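Local coordinates for protein beta-1,3-1,4-glucanase (Caldicellulosiruptor sp. F32, PDB 5H4R) that hydrolyses mixed-linkage beta-1,3-1,4-glucans such as lichenan, as a family 5 glycoside hydrolase with a TIM-barrel fold, at residues 86-91 with 380-385; 271-276 with 344-349; 291-294 with 299-302; 363-368 with 374-379. The protein carries 1 engineered substitution. One frame throughout, in Å; residues are numbered along the deposited sequence. Where two conformers were deposited one is given.

In the fold
The chain folds as a barrel of eight parallel strands, and the four contacts form two pairs around the barrel. Contacts 2 and 3, with centres about 12 Å apart, share the region beyond strand 267-272, where Tyr345 and Pro276 pack on Trp293 between helices 298-316 and 336-352. Contacts 1 and 4, also about 12 Å apart, meet in the antiparallel hairpin of strands 375-376 and 381-382, which follows the last barrel strand. The pairs lie 21 to 27 Å apart between centres. Along the chain, contact 1 encloses the others: contact 3 is nested inside contact 2, and contact 4 comes later. Contact 1 thus ties an early helix to the C-terminal hairpin, while contact 2 borders the sugar-binding cleft.

Contact 1 of 4, residues 86-91 with 380-385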
loop_
_atom_site.group_PDB
_atom_site.type_symbol
_atom_site.label_atom_id
_atom_site.label_comp_id
_atom_site.label_asym_id
_atom_site.label_seq_id
_atom_site.Cartn_x
_atom_site.Cartn_y
_atom_site.Cartn_z
ATOM N N ILE A 86 1.454 18.137 0.443
ATOM C CA ILE A 86 0.409 17.370 -0.224
ATOM C C ILE A 86 -0.078 18.106 -1.470
ATOM O O ILE A 86 -0.374 17.482 -2.495
ATOM C CB ILE A 86 -0.728 17.070 0.764
ATOM C CG1 ILE A 86 -0.173 16.382 2.026
ATOM C CG2 ILE A 86 -1.822 16.235 0.098
ATOM C CD1 ILE A 86 0.703 15.195 1.736
ATOM N N ASP A 87 -0.173 19.437 -1.405
ATOM C CA ASP A 87 -0.492 20.235 -2.594
ATOM C C ASP A 87 0.472 19.941 -3.734
ATOM O O ASP A 87 0.071 19.859 -4.901
ATOM C CB ASP A 87 -0.404 21.724 -2.296
ATOM C CG ASP A 87 -1.464 22.243 -1.335
ATOM O OD1 ASP A 87 -2.455 21.551 -1.003
ATOM O OD2 ASP A 87 -1.281 23.410 -0.923
ATOM N N THR A 88 1.762 19.835 -3.409
ATOM C CA THR A 88 2.789 19.561 -4.407
ATOM C C THR A 88 2.587 18.193 -5.054
ATOM O O THR A 88 2.709 18.054 -6.275
ATOM C CB THR A 88 4.162 19.670 -3.740
ATOM O OG1 THR A 88 4.366 21.025 -3.310
ATOM C CG2 THR A 88 5.280 19.296 -4.705
ATOM N N VAL A 89 2.244 17.187 -4.248
ATOM C CA VAL A 89 1.972 15.841 -4.756
ATOM C C VAL A 89 0.762 15.856 -5.689
ATOM O O VAL A 89 0.802 15.288 -6.788
ATOM C CB VAL A 89 1.775 14.873 -3.581
ATOM C CG1 VAL A 89 1.267 13.514 -4.057
ATOM C CG2 VAL A 89 3.076 14.698 -2.787
ATOM N N LYS A 90 -0.325 16.535 -5.280
ATOM C CA LYS A 90 -1.474 16.667 -6.169
ATOM C C LYS A 90 -1.100 17.376 -7.471
ATOM O O LYS A 90 -1.497 16.944 -8.559
ATOM C CB LYS A 90 -2.598 17.422 -5.458
ATOM C CG LYS A 90 -3.822 17.714 -6.337
ATOM C CD LYS A 90 -4.723 16.489 -6.463
ATOM C CE LYS A 90 -5.986 16.772 -7.296
ATOM N NZ LYS A 90 -6.781 17.912 -6.794
ATOM N N LYS A 91 -0.381 18.499 -7.378
ATOM C CA LYS A 91 -0.049 19.271 -8.570
ATOM C C LYS A 91 0.740 18.451 -9.583
ATOM O O LYS A 91 0.660 18.710 -10.797
ATOM C CB LYS A 91 0.741 20.524 -8.167
ATOM C CG LYS A 91 1.279 21.335 -9.311
ATOM C CD LYS A 91 1.757 22.701 -8.814
ATOM C CE LYS A 91 2.692 23.382 -9.810
ATOM N NZ LYS A 91 2.096 23.482 -11.166
ATOM N N LEU A 380 10.493 20.701 -1.324
ATOM C CA LEU A 380 9.327 20.471 -2.174
ATOM C C LEU A 380 9.692 20.484 -3.653
ATOM O O LEU A 380 8.869 20.812 -4.518
ATOM C CB LEU A 380 8.223 21.475 -1.870
ATOM C CG LEU A 380 7.701 21.375 -0.443
ATOM C CD1 LEU A 380 6.622 22.392 -0.240
ATOM C CD2 LEU A 380 7.175 19.983 -0.094
ATOM N N LYS A 381 10.928 20.103 -3.948
ATOM C CA LYS A 381 11.374 19.906 -5.313
ATOM C C LYS A 381 11.379 18.427 -5.669
ATOM O O LYS A 381 11.744 17.564 -4.854
ATOM C CB LYS A 381 12.771 20.492 -5.509
ATOM C CG LYS A 381 12.789 22.021 -5.369
ATOM C CD LYS A 381 14.043 22.645 -5.926
ATOM C CE LYS A 381 14.182 24.089 -5.444
ATOM N NZ LYS A 381 12.864 24.799 -5.411
ATOM N N TRP A 382 10.988 18.123 -6.905
ATOM C CA TRP A 382 11.056 16.744 -7.369
ATOM C C TRP A 382 12.497 16.442 -7.777
ATOM O O TRP A 382 13.066 17.117 -8.650
ATOM C CB TRP A 382 10.085 16.498 -8.532
ATOM C CG TRP A 382 8.664 16.640 -8.112
ATOM C CD1 TRP A 382 7.897 17.754 -8.228
ATOM C CD2 TRP A 382 7.856 15.655 -7.441
ATOM N NE1 TRP A 382 6.649 17.532 -7.693
ATOM C CE2 TRP A 382 6.599 16.246 -7.210
ATOM C CE3 TRP A 382 8.066 14.329 -7.043
ATOM C CZ2 TRP A 382 5.554 15.567 -6.586
ATOM C CZ3 TRP A 382 7.014 13.651 -6.420
ATOM C CH2 TRP A 382 5.787 14.279 -6.185
ATOM N N VAL A 383 13.086 15.430 -7.145
ATOM C CA VAL A 383 14.448 15.023 -7.492
ATOM C C VAL A 383 14.461 14.255 -8.809
ATOM O O VAL A 383 15.407 14.377 -9.604
ATOM C CB VAL A 383 15.034 14.189 -6.345
ATOM C CG1 VAL A 383 16.420 13.686 -6.716
ATOM C CG2 VAL A 383 15.115 15.031 -5.091
ATOM N N TYR A 384 13.411 13.468 -9.046
ATOM C CA TYR A 384 13.296 12.602 -10.216
ATOM C C TYR A 384 11.994 12.915 -10.942
ATOM O O TYR A 384 11.090 12.083 -11.015
ATOM C CB TYR A 384 13.353 11.136 -9.798
ATOM C CG TYR A 384 14.658 10.784 -9.155
ATOM C CD1 TYR A 384 15.819 10.796 -9.900
ATOM C CD2 TYR A 384 14.737 10.426 -7.806
ATOM C CE1 TYR A 384 17.024 10.496 -9.337
ATOM C CE2 TYR A 384 15.949 10.129 -7.219
ATOM C CZ TYR A 384 17.091 10.148 -7.987
ATOM O OH TYR A 384 18.335 9.851 -7.471
ATOM N N PRO A 385 11.854 14.130 -11.462
ATOM C CA PRO A 385 10.629 14.459 -12.210
ATOM C C PRO A 385 10.422 13.559 -13.419
ATOM O O PRO A 385 9.277 13.368 -13.860
ATOM C CB PRO A 385 10.849 15.918 -12.613
ATOM C CG PRO A 385 12.337 16.092 -12.622
ATOM C CD PRO A 385 12.859 15.195 -11.519
HETATM O O HOH W 1 4.407 19.402 -8.015
#
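Thr88 lays its methyl group against the pyrrole part of the Trp382 indole, CG2 standing 3.7 Å from NE1 and approaching the ring obliquely. The same methyl lies 3.9 Å from Leu380 O, so it fills the angle between the hairpin turn and its second strand. With Thr88 OG1 beside the backbone N (chi1 -64°), the methyl CG2 stands anti to it, and the hydroxyl bonds to Gln84 O one helical turn back; OG1 also meets Leu380 CD1 at 4.0 Å. A beta-branched threonine suits this place because it can satisfy its polar branch within the helix and turn the apolar one outward. The far end of the indole reaches Val89, whose CA lies at the ring edge, 4.0 Å from Trp382 CZ2. Cutting Thr88 back to an alanine is likely to open a gap beside the indole and leave Gln84 O without its hydroxyl partner. Leu375 packs on both Val89 and Trp382, joining helix 83-91, between the first two barrel strands, to the hairpin. Water 1 donates to Thr88 O at 2.8 Å and accepts from Trp382 NE1 at 2.9 Å. The polar edge of the indole is thus met by solvent, while its carbons pack on the helix.

Contact 2 of 4, residues 271-276 with 344-349; sequences VHAYRP and AYYVRA. With BGC (beta-D-glucopyranose), chain B; BGC (beta-D-glucopyranose), chain C.
Tyr346 reaches from helix 336-352 and ends on the backbone just beyond barrel strand 267-272, where its hydroxyl donates to Ala273 O at 2.7 Å. The donor lies in the carbonyl plane, on a lone pair, with a C=O...O angle of 134°. This is the tight part of the contact: Tyr346 OH is also 3.4 Å from Ala273 CB, and the small alanine side chain suits the place. The phenol ring is packed by Phe327, stacked on it, and by Phe307 and Met308. Arg275 O lies in the ring plane, 4.0 Å from Tyr346 CE2. The looser part is the Arg275 side chain, which turns from the helix to partly exposed surroundings, where it salt-bridges Glu247. Tyr274, centre of an inverse gamma turn, points away from the helix into the glycan pocket; its OH bonds to Glu326 and lies 3.1 Å from O5 of the chain B glucose. A phenylalanine in place of Tyr346 would probably keep the ring packing but leave Ala273 O without this hydroxyl donor. One buried phenol thus holds the carbonyl of the strand-end turn by an in-plane bond, beside an Arg275 O that is buried without a polar partner.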
loop_
_atom_site.group_PDB
_atom_site.type_symbol
_atom_site.label_atom_id
_atom_site.label_comp_id
_atom_site.label_asym_id
_atom_site.label_seq_id
_atom_site.Cartn_x
_atom_site.Cartn_y
_atom_site.Cartn_z
ATOM N N VAL A 271 -2.481 -5.550 -3.196
ATOM C CA VAL A 271 -1.222 -6.260 -3.401
ATOM C C VAL A 271 -0.081 -5.247 -3.416
ATOM O O VAL A 271 -0.251 -4.079 -3.783
ATOM C CB VAL A 271 -1.179 -7.091 -4.705
ATOM C CG1 VAL A 271 -2.339 -8.045 -4.790
ATOM C CG2 VAL A 271 -1.146 -6.213 -5.909
ATOM N N HIS A 272 1.099 -5.730 -3.050
ATOM C CA HIS A 272 2.355 -5.001 -3.203
ATOM C C HIS A 272 3.241 -5.815 -4.129
ATOM O O HIS A 272 3.243 -7.046 -4.044
ATOM C CB HIS A 272 3.071 -4.811 -1.892
ATOM C CG HIS A 272 2.285 -4.029 -0.908
ATOM N ND1 HIS A 272 2.683 -3.856 0.395
ATOM C CD2 HIS A 272 1.099 -3.390 -1.037
ATOM C CE1 HIS A 272 1.782 -3.124 1.026
ATOM N NE2 HIS A 272 0.813 -2.820 0.178
ATOM N N ALA A 273 4.004 -5.143 -5.001
ATOM C CA ALA A 273 4.761 -5.907 -6.009
ATOM C C ALA A 273 5.922 -5.058 -6.533
ATOM O O ALA A 273 5.802 -4.382 -7.557
ATOM C CB ALA A 273 3.864 -6.349 -7.132
ATOM N N TYR A 274 7.056 -5.158 -5.842
ATOM C CA TYR A 274 8.287 -4.507 -6.288
ATOM C C TYR A 274 8.997 -5.511 -7.187
ATOM O O TYR A 274 9.860 -6.268 -6.762
ATOM C CB TYR A 274 9.135 -4.105 -5.100
ATOM C CG TYR A 274 8.532 -3.114 -4.125
ATOM C CD1 TYR A 274 7.671 -3.520 -3.119
ATOM C CD2 TYR A 274 8.893 -1.793 -4.158
ATOM C CE1 TYR A 274 7.159 -2.616 -2.196
ATOM C CE2 TYR A 274 8.420 -0.887 -3.235
ATOM C CZ TYR A 274 7.529 -1.287 -2.265
ATOM O OH TYR A 274 7.076 -0.385 -1.337
ATOM N N ARG A 275 8.555 -5.559 -8.431
ATOM C CA ARG A 275 8.938 -6.604 -9.367
ATOM C C ARG A 275 9.369 -5.988 -10.683
ATOM O O ARG A 275 8.762 -5.009 -11.146
ATOM C CB ARG A 275 7.794 -7.566 -9.607
ATOM C CG ARG A 275 7.366 -8.175 -8.292
ATOM C CD ARG A 275 6.648 -9.413 -8.470
ATOM N NE ARG A 275 6.322 -9.955 -7.152
ATOM C CZ ARG A 275 5.590 -11.031 -6.965
ATOM N NH1 ARG A 275 5.100 -11.689 -8.010
ATOM N NH2 ARG A 275 5.343 -11.433 -5.714
ATOM N N PRO A 276 10.415 -6.557 -11.312
ATOM C CA PRO A 276 11.230 -7.696 -10.843
ATOM C C PRO A 276 12.063 -7.325 -9.632
ATOM O O PRO A 276 12.667 -6.262 -9.587
ATOM C CB PRO A 276 12.111 -8.021 -12.044
ATOM C CG PRO A 276 12.221 -6.733 -12.792
ATOM C CD PRO A 276 10.875 -6.039 -12.606
ATOM N N ALA A 344 7.207 3.818 -16.346
ATOM C CA ALA A 344 6.230 3.948 -17.410
ATOM C C ALA A 344 5.609 2.597 -17.728
ATOM O O ALA A 344 4.391 2.484 -17.895
ATOM C CB ALA A 344 6.891 4.538 -18.656
ATOM N N TYR A 345 6.442 1.566 -17.869
ATOM C CA TYR A 345 5.931 0.259 -18.254
ATOM C C TYR A 345 5.009 -0.302 -17.185
ATOM O O TYR A 345 3.920 -0.806 -17.490
ATOM C CB TYR A 345 7.085 -0.711 -18.525
ATOM C CG TYR A 345 6.591 -2.038 -19.040
ATOM C CD1 TYR A 345 6.397 -2.235 -20.400
ATOM C CD2 TYR A 345 6.314 -3.081 -18.177
ATOM C CE1 TYR A 345 5.930 -3.445 -20.890
ATOM C CE2 TYR A 345 5.847 -4.317 -18.666
ATOM C CZ TYR A 345 5.655 -4.480 -20.010
ATOM O OH TYR A 345 5.201 -5.679 -20.504
ATOM N N TYR A 346 5.437 -0.232 -15.917
ATOM C CA TYR A 346 4.670 -0.802 -14.822
ATOM C C TYR A 346 3.289 -0.158 -14.747
ATOM O O TYR A 346 2.271 -0.856 -14.673
ATOM C CB TYR A 346 5.447 -0.617 -13.530
ATOM C CG TYR A 346 4.956 -1.396 -12.345
ATOM C CD1 TYR A 346 3.777 -1.040 -11.691
ATOM C CD2 TYR A 346 5.701 -2.433 -11.820
ATOM C CE1 TYR A 346 3.347 -1.738 -10.568
ATOM C CE2 TYR A 346 5.265 -3.144 -10.701
ATOM C CZ TYR A 346 4.092 -2.782 -10.093
ATOM O OH TYR A 346 3.672 -3.455 -8.973
ATOM N N VAL A 347 3.235 1.178 -14.818
ATOM C CA VAL A 347 1.954 1.879 -14.740
ATOM C C VAL A 347 1.070 1.554 -15.952
ATOM O O VAL A 347 -0.138 1.325 -15.810
ATOM C CB VAL A 347 2.187 3.391 -14.576
ATOM C CG1 VAL A 347 0.870 4.164 -14.733
ATOM C CG2 VAL A 347 2.772 3.661 -13.228
ATOM N N ARG A 348 1.632 1.517 -17.162
ATOM C CA ARG A 348 0.789 1.177 -18.315
ATOM C C ARG A 348 0.311 -0.275 -18.264
ATOM O O ARG A 348 -0.859 -0.568 -18.566
ATOM C CB ARG A 348 1.541 1.420 -19.619
ATOM C CG ARG A 348 0.757 1.003 -20.886
ATOM C CD ARG A 348 -0.579 1.701 -21.014
ATOM N NE ARG A 348 -1.442 1.016 -21.978
ATOM C CZ ARG A 348 -2.775 1.093 -21.986
ATOM N NH1 ARG A 348 -3.414 1.824 -21.088
ATOM N NH2 ARG A 348 -3.479 0.422 -22.892
ATOM N N ALA A 349 1.208 -1.201 -17.920
ATOM C CA ALA A 349 0.807 -2.597 -17.790
ATOM C C ALA A 349 -0.368 -2.733 -16.828
ATOM O O ALA A 349 -1.312 -3.490 -17.075
ATOM C CB ALA A 349 1.980 -3.448 -17.326
HETATM C C2 BGC B . 6.581 -2.150 3.273
HETATM C C3 BGC B . 7.190 -0.764 3.383
HETATM C C4 BGC B . 8.643 -0.878 2.956
HETATM C C5 BGC B . 8.596 -1.086 1.444
HETATM C C6 BGC B . 9.997 -1.233 0.838
HETATM C C1 BGC B . 7.132 -2.982 2.101
HETATM O O2 BGC B . 5.143 -2.048 3.228
HETATM O O3 BGC B . 7.074 -0.357 4.742
HETATM O O4 BGC B . 9.294 0.352 3.257
HETATM O O5 BGC B . 7.811 -2.228 1.096
HETATM O O6 BGC B . 10.801 -2.214 1.501
HETATM C C2 BGC C . 10.813 -6.247 1.853
HETATM C C3 BGC C . 9.939 -5.293 2.666
HETATM C C4 BGC C . 8.839 -4.694 1.786
HETATM C C5 BGC C . 8.055 -5.830 1.118
HETATM C C6 BGC C . 7.157 -5.418 -0.056
HETATM C C1 BGC C . 9.940 -7.341 1.235
HETATM O O1 BGC C . 10.684 -8.219 0.369
HETATM O O2 BGC C . 11.808 -6.787 2.733
HETATM O O3 BGC C . 10.746 -4.240 3.194
HETATM O O4 BGC C . 8.042 -3.914 2.700
HETATM O O5 BGC C . 8.967 -6.679 0.448
HETATM O O6 BGC C . 6.659 -6.587 -0.764
#

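Contact 3 of 4, residues 291-294 with 299-302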
loop_
_atom_site.group_PDB
_atom_site.type_symbol
_atom_site.label_atom_id
_atom_site.label_comp_id
_atom_site.label_asym_id
_atom_site.label_seq_id
_atom_site.Cartn_x
_atom_site.Cartn_y
_atom_site.Cartn_z
ATOM N N SER A 291 20.864 -3.510 -11.921
ATOM C CA SER A 291 20.581 -2.086 -11.961
ATOM C C SER A 291 20.006 -1.631 -13.290
ATOM O O SER A 291 19.655 -0.456 -13.420
ATOM C CB SER A 291 21.858 -1.286 -11.681
ATOM O OG SER A 291 22.813 -1.507 -12.704
ATOM N N GLU A 292 19.915 -2.518 -14.270
ATOM C CA GLU A 292 19.388 -2.190 -15.589
ATOM C C GLU A 292 18.006 -2.787 -15.764
ATOM O O GLU A 292 17.749 -3.925 -15.355
ATOM C CB GLU A 292 20.304 -2.730 -16.692
ATOM C CG GLU A 292 21.660 -2.096 -16.709
ATOM C CD GLU A 292 22.555 -2.683 -17.788
ATOM O OE1 GLU A 292 22.133 -3.657 -18.449
ATOM O OE2 GLU A 292 23.678 -2.166 -17.978
ATOM N N TRP A 293 17.135 -2.033 -16.422
ATOM C CA TRP A 293 15.787 -2.463 -16.768
ATOM C C TRP A 293 15.506 -1.857 -18.133
ATOM O O TRP A 293 15.744 -0.671 -18.332
ATOM C CB TRP A 293 14.752 -2.001 -15.727
ATOM C CG TRP A 293 13.426 -2.676 -15.878
ATOM C CD1 TRP A 293 12.972 -3.747 -15.160
ATOM C CD2 TRP A 293 12.386 -2.351 -16.813
ATOM N NE1 TRP A 293 11.705 -4.097 -15.578
ATOM C CE2 TRP A 293 11.326 -3.263 -16.597
ATOM C CE3 TRP A 293 12.252 -1.378 -17.812
ATOM C CZ2 TRP A 293 10.157 -3.246 -17.371
ATOM C CZ3 TRP A 293 11.099 -1.360 -18.573
ATOM C CH2 TRP A 293 10.063 -2.281 -18.343
ATOM N N SER A 294 15.071 -2.669 -19.090
ATOM C CA SER A 294 14.842 -2.192 -20.442
ATOM C C SER A 294 13.445 -2.538 -20.924
ATOM O O SER A 294 13.020 -3.686 -20.818
ATOM C CB SER A 294 15.862 -2.790 -21.409
ATOM O OG SER A 294 15.510 -2.508 -22.750
ATOM N N GLU A 299 13.183 -10.137 -20.423
ATOM C CA GLU A 299 13.608 -10.490 -19.063
ATOM C C GLU A 299 13.235 -9.407 -18.049
ATOM O O GLU A 299 12.890 -9.717 -16.901
ATOM C CB GLU A 299 15.105 -10.801 -19.065
ATOM C CG GLU A 299 15.372 -12.240 -19.457
ATOM C CD GLU A 299 14.871 -13.213 -18.404
ATOM O OE1 GLU A 299 15.258 -13.052 -17.233
ATOM O OE2 GLU A 299 14.088 -14.122 -18.730
ATOM N N SER A 300 13.266 -8.139 -18.455
ATOM C CA SER A 300 12.872 -7.055 -17.568
ATOM C C SER A 300 11.362 -7.034 -17.357
ATOM O O SER A 300 10.884 -6.757 -16.254
ATOM C CB SER A 300 13.347 -5.723 -18.149
ATOM O OG SER A 300 14.759 -5.640 -18.201
ATOM N N ARG A 301 10.603 -7.346 -18.398
ATOM C CA ARG A 301 9.148 -7.204 -18.364
ATOM C C ARG A 301 8.436 -8.401 -17.721
ATOM O O ARG A 301 7.332 -8.243 -17.193
ATOM C CB ARG A 301 8.639 -6.998 -19.795
ATOM C CG ARG A 301 9.168 -5.708 -20.418
ATOM C CD ARG A 301 9.157 -5.714 -21.946
ATOM N NE ARG A 301 7.810 -5.929 -22.469
ATOM C CZ ARG A 301 7.217 -5.185 -23.407
ATOM N NH1 ARG A 301 7.833 -4.159 -23.962
ATOM N NH2 ARG A 301 5.989 -5.491 -23.823
ATOM N N ARG A 302 9.035 -9.593 -17.771
ATOM C CA ARG A 302 8.323 -10.843 -17.492
ATOM C C ARG A 302 7.560 -10.834 -16.162
ATOM O O ARG A 302 6.389 -11.233 -16.105
ATOM C CB ARG A 302 9.329 -11.997 -17.498
ATOM C CG ARG A 302 8.674 -13.348 -17.433
ATOM C CD ARG A 302 9.727 -14.452 -17.105
ATOM N NE ARG A 302 9.990 -14.464 -15.667
ATOM C CZ ARG A 302 10.481 -15.490 -14.994
ATOM N NH1 ARG A 302 10.808 -16.612 -15.615
ATOM N NH2 ARG A 302 10.637 -15.386 -13.680
HETATM O O HOH W 2 15.710 -5.802 -15.574
#
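Ser300 sets its CB over one face of the Trp293 indole, 3.4 Å from the centroid of the five-membered ring and only 9° off the ring normal, a CH-pi contact. Trp293 gets there by holding CG anti to its own backbone N (chi1 -167°), which swings the indole under the first turn of helix 298-316. Trp293 NE1 then lies 2.9 Å from Ser300 O, but the hydrogen points poorly at the oxygen and the bond is weak. For Ser300, OG lies beside the backbone N (chi1 -65°), which turns the hydroxyl back to the preceding loop, where it accepts a nearly straight bond from Ser294 N at 3.1 Å. Serine suits this place: its small CB can approach the indole face closely while its oxygen accepts a bond from a loop N-H. Water 2 adds a second tie, standing 2.8 Å from both Ser300 OG and Glu292 O. Arg301 lays its CG 4.0 Å from Trp293 CZ2, then bends so that its guanidinium bonds to Val295 O. Further round the indole come Phe342 and Tyr345 of helix 336-352, together with Pro276. The arrangement belongs to a TIM-barrel beta-alpha loop, the one after the sixth strand, folded back on the helix it leads into.

Contact 4 of 4, residues 363-368 with 374-379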
loop_
_atom_site.group_PDB
_atom_site.type_symbol
_atom_site.label_atom_id
_atom_site.label_comp_id
_atom_site.label_asym_id
_atom_site.label_seq_id
_atom_site.Cartn_x
_atom_site.Cartn_y
_atom_site.Cartn_z
ATOM N N ASN A 363 11.107 9.385 0.971
ATOM C CA ASN A 363 11.964 10.554 1.144
ATOM C C ASN A 363 13.438 10.185 1.345
ATOM O O ASN A 363 14.189 10.955 1.948
ATOM C CB ASN A 363 11.508 11.425 2.321
ATOM C CG ASN A 363 12.011 12.861 2.227
ATOM O OD1 ASN A 363 12.099 13.410 1.135
ATOM N ND2 ASN A 363 12.334 13.476 3.373
ATOM N N ALA A 364 13.857 9.019 0.854
ATOM C CA ALA A 364 15.239 8.571 0.980
ATOM C C ALA A 364 15.915 8.625 -0.386
ATOM O O ALA A 364 15.426 8.023 -1.347
ATOM C CB ALA A 364 15.315 7.149 1.547
ATOM N N PHE A 365 17.066 9.313 -0.454
ATOM C CA PHE A 365 17.731 9.581 -1.725
ATOM C C PHE A 365 19.183 9.117 -1.789
ATOM O O PHE A 365 19.677 8.795 -2.873
ATOM C CB PHE A 365 17.679 11.089 -2.025
ATOM C CG PHE A 365 16.280 11.590 -2.231
ATOM C CD1 PHE A 365 15.661 11.457 -3.460
ATOM C CD2 PHE A 365 15.572 12.160 -1.183
ATOM C CE1 PHE A 365 14.363 11.882 -3.651
ATOM C CE2 PHE A 365 14.261 12.573 -1.372
ATOM C CZ PHE A 365 13.667 12.431 -2.598
ATOM N N TYR A 366 19.870 9.114 -0.662
ATOM C CA TYR A 366 21.268 8.712 -0.632
ATOM C C TYR A 366 21.565 7.961 0.660
ATOM O O TYR A 366 20.830 8.056 1.646
ATOM C CB TYR A 366 22.173 9.926 -0.790
ATOM C CG TYR A 366 22.023 10.980 0.262
ATOM C CD1 TYR A 366 22.661 10.862 1.484
ATOM C CD2 TYR A 366 21.256 12.113 0.029
ATOM C CE1 TYR A 366 22.538 11.831 2.446
ATOM C CE2 TYR A 366 21.124 13.087 0.976
ATOM C CZ TYR A 366 21.774 12.947 2.200
ATOM O OH TYR A 366 21.673 13.913 3.182
ATOM N N GLY A 367 22.664 7.211 0.639
ATOM C CA GLY A 367 23.043 6.365 1.757
ATOM C C GLY A 367 22.688 4.908 1.508
ATOM O O GLY A 367 22.195 4.516 0.443
ATOM N N ASN A 368 22.933 4.102 2.538
ATOM C CA ASN A 368 22.799 2.653 2.434
ATOM C C ASN A 368 21.367 2.169 2.569
ATOM O O ASN A 368 21.147 0.953 2.568
ATOM C CB ASN A 368 23.633 1.976 3.517
ATOM C CG ASN A 368 25.106 2.163 3.313
ATOM O OD1 ASN A 368 25.599 2.089 2.189
ATOM N ND2 ASN A 368 25.824 2.419 4.398
ATOM N N LEU A 374 11.166 10.317 -4.378
ATOM C CA LEU A 374 10.935 11.150 -5.554
ATOM C C LEU A 374 10.855 12.627 -5.204
ATOM O O LEU A 374 11.542 13.445 -5.829
ATOM C CB LEU A 374 9.639 10.719 -6.269
ATOM C CG LEU A 374 9.595 9.264 -6.727
ATOM C CD1 LEU A 374 8.246 8.968 -7.358
ATOM C CD2 LEU A 374 10.716 8.900 -7.699
ATOM N N LEU A 375 10.060 12.968 -4.204
ATOM C CA LEU A 375 9.898 14.335 -3.740
ATOM C C LEU A 375 10.883 14.607 -2.602
ATOM O O LEU A 375 10.856 13.911 -1.579
ATOM C CB LEU A 375 8.460 14.542 -3.265
ATOM C CG LEU A 375 8.183 15.955 -2.751
ATOM C CD1 LEU A 375 8.321 17.018 -3.834
ATOM C CD2 LEU A 375 6.781 15.971 -2.128
ATOM N N ASP A 376 11.742 15.619 -2.766
ATOM C CA ASP A 376 12.560 16.089 -1.641
ATOM C C ASP A 376 11.650 16.920 -0.742
ATOM O O ASP A 376 11.312 18.062 -1.054
ATOM C CB ASP A 376 13.758 16.901 -2.114
ATOM C CG ASP A 376 14.656 17.339 -0.959
ATOM O OD1 ASP A 376 15.050 16.472 -0.144
ATOM O OD2 ASP A 376 14.955 18.538 -0.840
ATOM N N ARG A 377 11.231 16.344 0.382
ATOM C CA ARG A 377 10.197 16.998 1.179
ATOM C C ARG A 377 10.664 18.328 1.768
ATOM O O ARG A 377 9.844 19.236 1.954
ATOM C CB ARG A 377 9.710 16.048 2.265
ATOM C CG ARG A 377 8.971 14.877 1.691
ATOM C CD ARG A 377 8.388 14.020 2.783
ATOM N NE ARG A 377 8.118 12.677 2.279
ATOM C CZ ARG A 377 7.676 11.685 3.050
ATOM N NH1 ARG A 377 7.427 11.894 4.325
ATOM N NH2 ARG A 377 7.489 10.479 2.526
ATOM N N LYS A 378 11.961 18.478 2.072
ATOM C CA LYS A 378 12.427 19.705 2.708
ATOM C C LYS A 378 12.330 20.907 1.765
ATOM O O LYS A 378 12.095 22.036 2.223
ATOM C CB LYS A 378 13.865 19.512 3.199
ATOM C CG LYS A 378 14.419 20.661 4.034
ATOM C CD LYS A 378 15.728 20.248 4.706
ATOM C CE LYS A 378 16.131 21.188 5.849
ATOM N NZ LYS A 378 16.949 22.333 5.379
ATOM N N THR A 379 12.541 20.695 0.462
ATOM C CA THR A 379 12.516 21.777 -0.519
ATOM C C THR A 379 11.251 21.792 -1.355
ATOM O O THR A 379 11.002 22.783 -2.054
ATOM C CB THR A 379 13.705 21.658 -1.481
ATOM O OG1 THR A 379 13.625 20.414 -2.186
ATOM C CG2 THR A 379 15.023 21.756 -0.721
HETATM O O HOH W 3 13.868 16.060 2.559
#
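Asn363 comes first and turns its amide toward the 374-379 backbone. Its phi/psi of 57°/25° is left-handed, a conformation that asparagine tolerates well. Asn363 OD1 accepts a fairly straight bond from Arg377 N at 3.2 Å, although the donor is tilted 33° from the carbonyl plane. Asn363 OD1 and Leu375 O are only 3.0 Å apart as two acceptors, a repulsion probably offset by that bond. Asn363 CB lies over one face of the Arg377 guanidinium, 3.6 Å from NE, and the amide lies along the arginine CG and CD. Asn363 ND2 donates to Cys77 O and to water 3, which stands 3.1 Å away and itself donates to Asp376 OD1 and accepts from Lys378 N. Ala364 holds to Gly373 through the backbone. Phe365 then turns the edge of its ring to the strand, its CZ 3.3 Å from Leu375 O. The weakly positive C-H edge suits a place beside a carbonyl oxygen, with Val383 packing from the hairpin's other strand. Arg377, buried in the second segment, finds Thr56 OG1 and Gly54 O for its guanidinium. The loop after the eighth barrel strand is thus held by one amide-to-backbone bond, a water bridge and the Phe365 ring edge.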